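Local coordinates for protein [4Fe-4S]-dependent U34-ARNt thiolase (Methanococcus maripaludis, PDB 6SCY) that probably acts as a tRNA thiolase that binds ATP and tRNA and carries a [4Fe-4S] cluster for sulfur transfer to uridine 34, at residues A[172-184]-A[238-251]. Numbering follows the deposited sequence.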
loop_
_atom_site.group_PDB
_atom_site.type_symbol
_atom_site.label_atom_id
_atom_site.label_comp_id
_atom_site.label_asym_id
_atom_site.label_seq_id
_atom_site.Cartn_x
_atom_site.Cartn_y
_atom_site.Cartn_z
ATOM N N ASP A 172 13.199 6.466 4.764
ATOM C CA ASP A 172 13.060 5.047 5.100
ATOM C C ASP A 172 12.013 4.882 6.202
ATOM O O ASP A 172 11.070 4.126 5.991
ATOM C CB ASP A 172 14.403 4.435 5.521
ATOM C CG ASP A 172 15.290 3.978 4.384
ATOM O OD1 ASP A 172 15.841 4.846 3.670
ATOM O OD2 ASP A 172 15.467 2.752 4.229
ATOM N N ASP A 173 12.126 5.652 7.324
ATOM C CA ASP A 173 11.191 5.670 8.468
ATOM C C ASP A 173 9.733 5.875 8.036
ATOM O O ASP A 173 8.834 5.205 8.552
ATOM C CB ASP A 173 11.553 6.807 9.447
ATOM C CG ASP A 173 12.684 6.515 10.400
ATOM O OD1 ASP A 173 12.407 6.052 11.524
ATOM O OD2 ASP A 173 13.839 6.777 10.037
ATOM N N VAL A 174 9.514 6.823 7.101
ATOM C CA VAL A 174 8.215 7.230 6.562
ATOM C C VAL A 174 7.641 6.198 5.580
ATOM O O VAL A 174 6.452 5.903 5.673
ATOM C CB VAL A 174 8.289 8.655 5.967
ATOM C CG1 VAL A 174 6.953 9.090 5.375
ATOM C CG2 VAL A 174 8.739 9.651 7.026
ATOM N N ALA A 175 8.468 5.644 4.663
ATOM C CA ALA A 175 8.047 4.624 3.695
ATOM C C ALA A 175 7.576 3.343 4.384
ATOM O O ALA A 175 6.609 2.734 3.937
ATOM C CB ALA A 175 9.183 4.312 2.737
ATOM N N GLN A 176 8.245 2.963 5.489
ATOM C CA GLN A 176 7.958 1.783 6.303
ATOM C C GLN A 176 6.612 1.893 6.988
ATOM O O GLN A 176 5.823 0.952 6.915
ATOM C CB GLN A 176 9.050 1.586 7.366
ATOM C CG GLN A 176 10.363 1.073 6.804
ATOM C CD GLN A 176 11.532 1.394 7.690
ATOM O OE1 GLN A 176 11.389 1.663 8.891
ATOM N NE2 GLN A 176 12.723 1.370 7.107
ATOM N N ALA A 177 6.362 3.022 7.683
ATOM C CA ALA A 177 5.120 3.290 8.405
ATOM C C ALA A 177 3.901 3.286 7.478
ATOM O O ALA A 177 2.849 2.765 7.860
ATOM C CB ALA A 177 5.228 4.618 9.136
ATOM N N VAL A 178 4.061 3.834 6.254
ATOM C CA VAL A 178 3.027 3.899 5.222
ATOM C C VAL A 178 2.701 2.466 4.808
ATOM O O VAL A 178 1.537 2.074 4.854
ATOM C CB VAL A 178 3.468 4.791 4.028
ATOM C CG1 VAL A 178 2.605 4.550 2.801
ATOM C CG2 VAL A 178 3.448 6.268 4.401
ATOM N N MET A 179 3.741 1.675 4.478
ATOM C CA MET A 179 3.631 0.272 4.079
ATOM C C MET A 179 3.006 -0.576 5.184
ATOM O O MET A 179 2.214 -1.460 4.871
ATOM C CB MET A 179 5.003 -0.285 3.663
ATOM C CG MET A 179 4.928 -1.502 2.759
ATOM S SD MET A 179 4.416 -1.142 1.050
ATOM C CE MET A 179 5.293 -2.404 0.206
ATOM N N MET A 180 3.341 -0.300 6.465
ATOM C CA MET A 180 2.784 -1.007 7.625
ATOM C C MET A 180 1.275 -0.760 7.692
ATOM O O MET A 180 0.508 -1.712 7.815
ATOM C CB MET A 180 3.471 -0.565 8.934
ATOM C CG MET A 180 4.789 -1.265 9.199
ATOM S SD MET A 180 5.688 -0.654 10.660
ATOM C CE MET A 180 4.829 -1.493 11.958
ATOM N N ASN A 181 0.861 0.520 7.535
ATOM C CA ASN A 181 -0.533 0.976 7.528
ATOM C C ASN A 181 -1.300 0.351 6.346
ATOM O O ASN A 181 -2.504 0.118 6.450
ATOM C CB ASN A 181 -0.579 2.517 7.487
ATOM C CG ASN A 181 -1.941 3.134 7.256
ATOM O OD1 ASN A 181 -2.324 3.448 6.125
ATOM N ND2 ASN A 181 -2.701 3.336 8.325
ATOM N N TYR A 182 -0.590 0.066 5.240
ATOM C CA TYR A 182 -1.137 -0.561 4.039
ATOM C C TYR A 182 -1.362 -2.058 4.291
ATOM O O TYR A 182 -2.474 -2.536 4.069
ATOM C CB TYR A 182 -0.183 -0.353 2.841
ATOM C CG TYR A 182 -0.217 1.001 2.151
ATOM C CD1 TYR A 182 -1.195 1.945 2.460
ATOM C CD2 TYR A 182 0.700 1.319 1.160
ATOM C CE1 TYR A 182 -1.246 3.177 1.806
ATOM C CE2 TYR A 182 0.645 2.535 0.483
ATOM C CZ TYR A 182 -0.325 3.463 0.812
ATOM O OH TYR A 182 -0.363 4.657 0.136
ATOM N N ILE A 183 -0.315 -2.787 4.773
ATOM C CA ILE A 183 -0.348 -4.234 5.067
ATOM C C ILE A 183 -1.373 -4.561 6.179
ATOM O O ILE A 183 -2.067 -5.577 6.088
ATOM C CB ILE A 183 1.076 -4.824 5.356
ATOM C CG1 ILE A 183 2.027 -4.618 4.160
ATOM C CG2 ILE A 183 1.009 -6.316 5.722
ATOM C CD1 ILE A 183 3.486 -4.556 4.500
ATOM N N GLU A 184 -1.479 -3.689 7.206
ATOM C CA GLU A 184 -2.437 -3.859 8.301
ATOM C C GLU A 184 -3.849 -3.488 7.858
ATOM O O GLU A 184 -4.817 -3.982 8.428
ATOM C CB GLU A 184 -2.028 -3.041 9.535
ATOM C CG GLU A 184 -0.842 -3.622 10.288
ATOM C CD GLU A 184 -0.183 -2.724 11.319
ATOM O OE1 GLU A 184 -0.383 -1.488 11.272
ATOM O OE2 GLU A 184 0.553 -3.267 12.175
ATOM N N LEU A 238 9.903 -4.882 17.866
ATOM C CA LEU A 238 8.806 -5.280 16.982
ATOM C C LEU A 238 9.411 -5.726 15.670
ATOM O O LEU A 238 10.049 -4.929 14.983
ATOM C CB LEU A 238 7.825 -4.131 16.751
ATOM C CG LEU A 238 6.401 -4.601 16.431
ATOM C CD1 LEU A 238 5.445 -3.875 17.375
ATOM C CD2 LEU A 238 6.035 -4.322 14.948
ATOM N N SER A 239 9.289 -7.023 15.367
ATOM C CA SER A 239 9.886 -7.661 14.190
ATOM C C SER A 239 9.195 -7.329 12.864
ATOM O O SER A 239 9.791 -7.553 11.806
ATOM C CB SER A 239 9.975 -9.172 14.392
ATOM O OG SER A 239 10.763 -9.492 15.530
ATOM N N PHE A 240 7.953 -6.798 12.909
ATOM C CA PHE A 240 7.195 -6.430 11.707
ATOM C C PHE A 240 7.834 -5.269 10.938
ATOM O O PHE A 240 7.946 -5.349 9.712
ATOM C CB PHE A 240 5.713 -6.162 12.026
ATOM C CG PHE A 240 4.805 -5.875 10.849
ATOM C CD1 PHE A 240 4.829 -6.684 9.717
ATOM C CD2 PHE A 240 3.884 -4.840 10.900
ATOM C CE1 PHE A 240 3.980 -6.430 8.639
ATOM C CE2 PHE A 240 3.029 -4.591 9.820
ATOM C CZ PHE A 240 3.086 -5.387 8.697
ATOM N N ARG A 241 8.286 -4.216 11.663
ATOM C CA ARG A 241 8.955 -3.051 11.073
ATOM C C ARG A 241 10.279 -3.468 10.423
ATOM O O ARG A 241 10.586 -2.991 9.333
ATOM C CB ARG A 241 9.158 -1.920 12.103
ATOM C CG ARG A 241 9.387 -0.554 11.451
ATOM C CD ARG A 241 9.476 0.579 12.457
ATOM N NE ARG A 241 9.505 1.888 11.797
ATOM C CZ ARG A 241 8.521 2.784 11.846
ATOM N NH1 ARG A 241 8.635 3.940 11.212
ATOM N NH2 ARG A 241 7.422 2.535 12.549
ATOM N N SER A 242 11.028 -4.397 11.056
ATOM C CA SER A 242 12.279 -4.925 10.505
ATOM C C SER A 242 12.015 -5.811 9.269
ATOM O O SER A 242 12.894 -5.940 8.415
ATOM C CB SER A 242 13.075 -5.679 11.568
ATOM O OG SER A 242 12.387 -6.821 12.047
ATOM N N GLU A 243 10.793 -6.392 9.160
ATOM C CA GLU A 243 10.373 -7.206 8.015
ATOM C C GLU A 243 9.960 -6.267 6.879
ATOM O O GLU A 243 10.368 -6.484 5.737
ATOM C CB GLU A 243 9.211 -8.141 8.400
ATOM C CG GLU A 243 8.984 -9.278 7.410
ATOM C CD GLU A 243 7.670 -10.030 7.524
ATOM O OE1 GLU A 243 7.332 -10.494 8.638
ATOM O OE2 GLU A 243 6.985 -10.174 6.485
ATOM N N VAL A 244 9.165 -5.214 7.213
ATOM C CA VAL A 244 8.674 -4.179 6.290
ATOM C C VAL A 244 9.838 -3.380 5.703
ATOM O O VAL A 244 9.822 -3.091 4.508
ATOM C CB VAL A 244 7.590 -3.279 6.941
ATOM C CG1 VAL A 244 7.355 -1.995 6.148
ATOM C CG2 VAL A 244 6.285 -4.040 7.109
ATOM N N SER A 245 10.861 -3.060 6.536
ATOM C CA SER A 245 12.057 -2.328 6.106
ATOM C C SER A 245 12.790 -3.100 5.018
ATOM O O SER A 245 13.220 -2.500 4.035
ATOM C CB SER A 245 12.987 -2.041 7.282
ATOM O OG SER A 245 13.542 -3.230 7.816
ATOM N N ASP A 246 12.855 -4.439 5.167
ATOM C CA ASP A 246 13.471 -5.345 4.209
ATOM C C ASP A 246 12.688 -5.356 2.899
ATOM O O ASP A 246 13.300 -5.436 1.830
ATOM C CB ASP A 246 13.598 -6.756 4.805
ATOM C CG ASP A 246 14.882 -6.999 5.587
ATOM O OD1 ASP A 246 15.584 -7.997 5.286
ATOM O OD2 ASP A 246 15.184 -6.198 6.506
ATOM N N ILE A 247 11.346 -5.225 2.980
ATOM C CA ILE A 247 10.460 -5.169 1.814
ATOM C C ILE A 247 10.755 -3.879 1.022
ATOM O O ILE A 247 11.031 -3.952 -0.179
ATOM C CB ILE A 247 8.957 -5.305 2.225
ATOM C CG1 ILE A 247 8.651 -6.708 2.789
ATOM C CG2 ILE A 247 8.008 -4.951 1.069
ATOM C CD1 ILE A 247 7.465 -6.790 3.739
ATOM N N THR A 248 10.743 -2.718 1.727
ATOM C CA THR A 248 10.997 -1.377 1.179
ATOM C C THR A 248 12.419 -1.252 0.628
ATOM O O THR A 248 12.621 -0.575 -0.383
ATOM C CB THR A 248 10.668 -0.276 2.207
ATOM O OG1 THR A 248 11.536 -0.384 3.336
ATOM C CG2 THR A 248 9.205 -0.289 2.646
ATOM N N ASP A 249 13.394 -1.915 1.287
ATOM C CA ASP A 249 14.792 -1.925 0.866
ATOM C C ASP A 249 14.955 -2.732 -0.422
ATOM O O ASP A 249 15.530 -2.214 -1.383
ATOM C CB ASP A 249 15.721 -2.462 1.978
ATOM C CG ASP A 249 16.011 -1.495 3.117
ATOM O OD1 ASP A 249 16.111 -0.267 2.852
ATOM O OD2 ASP A 249 16.161 -1.964 4.271
ATOM N N ASN A 250 14.409 -3.980 -0.459
ATOM C CA ASN A 250 14.484 -4.852 -1.640
ATOM C C ASN A 250 13.692 -4.303 -2.825
ATOM O O ASN A 250 14.029 -4.610 -3.968
ATOM C CB ASN A 250 14.107 -6.292 -1.319
ATOM C CG ASN A 250 15.309 -7.137 -0.974
ATOM O OD1 ASN A 250 15.726 -7.221 0.182
ATOM N ND2 ASN A 250 15.913 -7.764 -1.979
ATOM N N LEU A 251 12.683 -3.458 -2.554
ATOM C CA LEU A 251 11.901 -2.797 -3.591
ATOM C C LEU A 251 12.736 -1.679 -4.200
ATOM O O LEU A 251 12.720 -1.512 -5.414
ATOM C CB LEU A 251 10.587 -2.232 -3.032
ATOM C CG LEU A 251 9.382 -3.142 -3.083
ATOM C CD1 LEU A 251 8.313 -2.627 -2.184
ATOM C CD2 LEU A 251 8.830 -3.249 -4.488
#
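Val244 and Arg241 of helix 239-251 fit as knobs into holes of helix 172-184, and Gln176 and Met179 return the packing; the segments cross at 109° with their axes 9.2 Å apart. Helix 172-184 lies in the PP-loop family region and carries Asp173, predicted to bind ATP, while Leu238, just ahead of helix 239-251 and poorly ordered, lies near the cluster ligand Cys142. Val244 CG1 meets Met179 CB at 3.8 Å, and its CG2 touches Met180 CG and Ile183 CD1. Met179, its CG anti to the backbone N (chi1 -158°), lays CE against Ile247 CG2 and Leu251 CD1. Met180 forms an oblique Met-aromatic contact with Phe240, whose ring edge receives Ile183 CG2 at CZ, 3.7 Å away. Among polar groups, Gln176 runs extended beyond CG over Ser245, and its OE1 accepts a weak hydrogen bond from Arg241 NE (3.5 Å), the amide and guanidinium planes 80° apart. An alanine in place of Gln176 would probably leave Arg241 NE without this acceptor and open a gap beside Ser245 and Thr248. Asp172 and Asp249 bring like charges together, probably offset by Lys259, which forms salt bridges with both; their OD2 and OD1, respectively, are 3.4 Å apart.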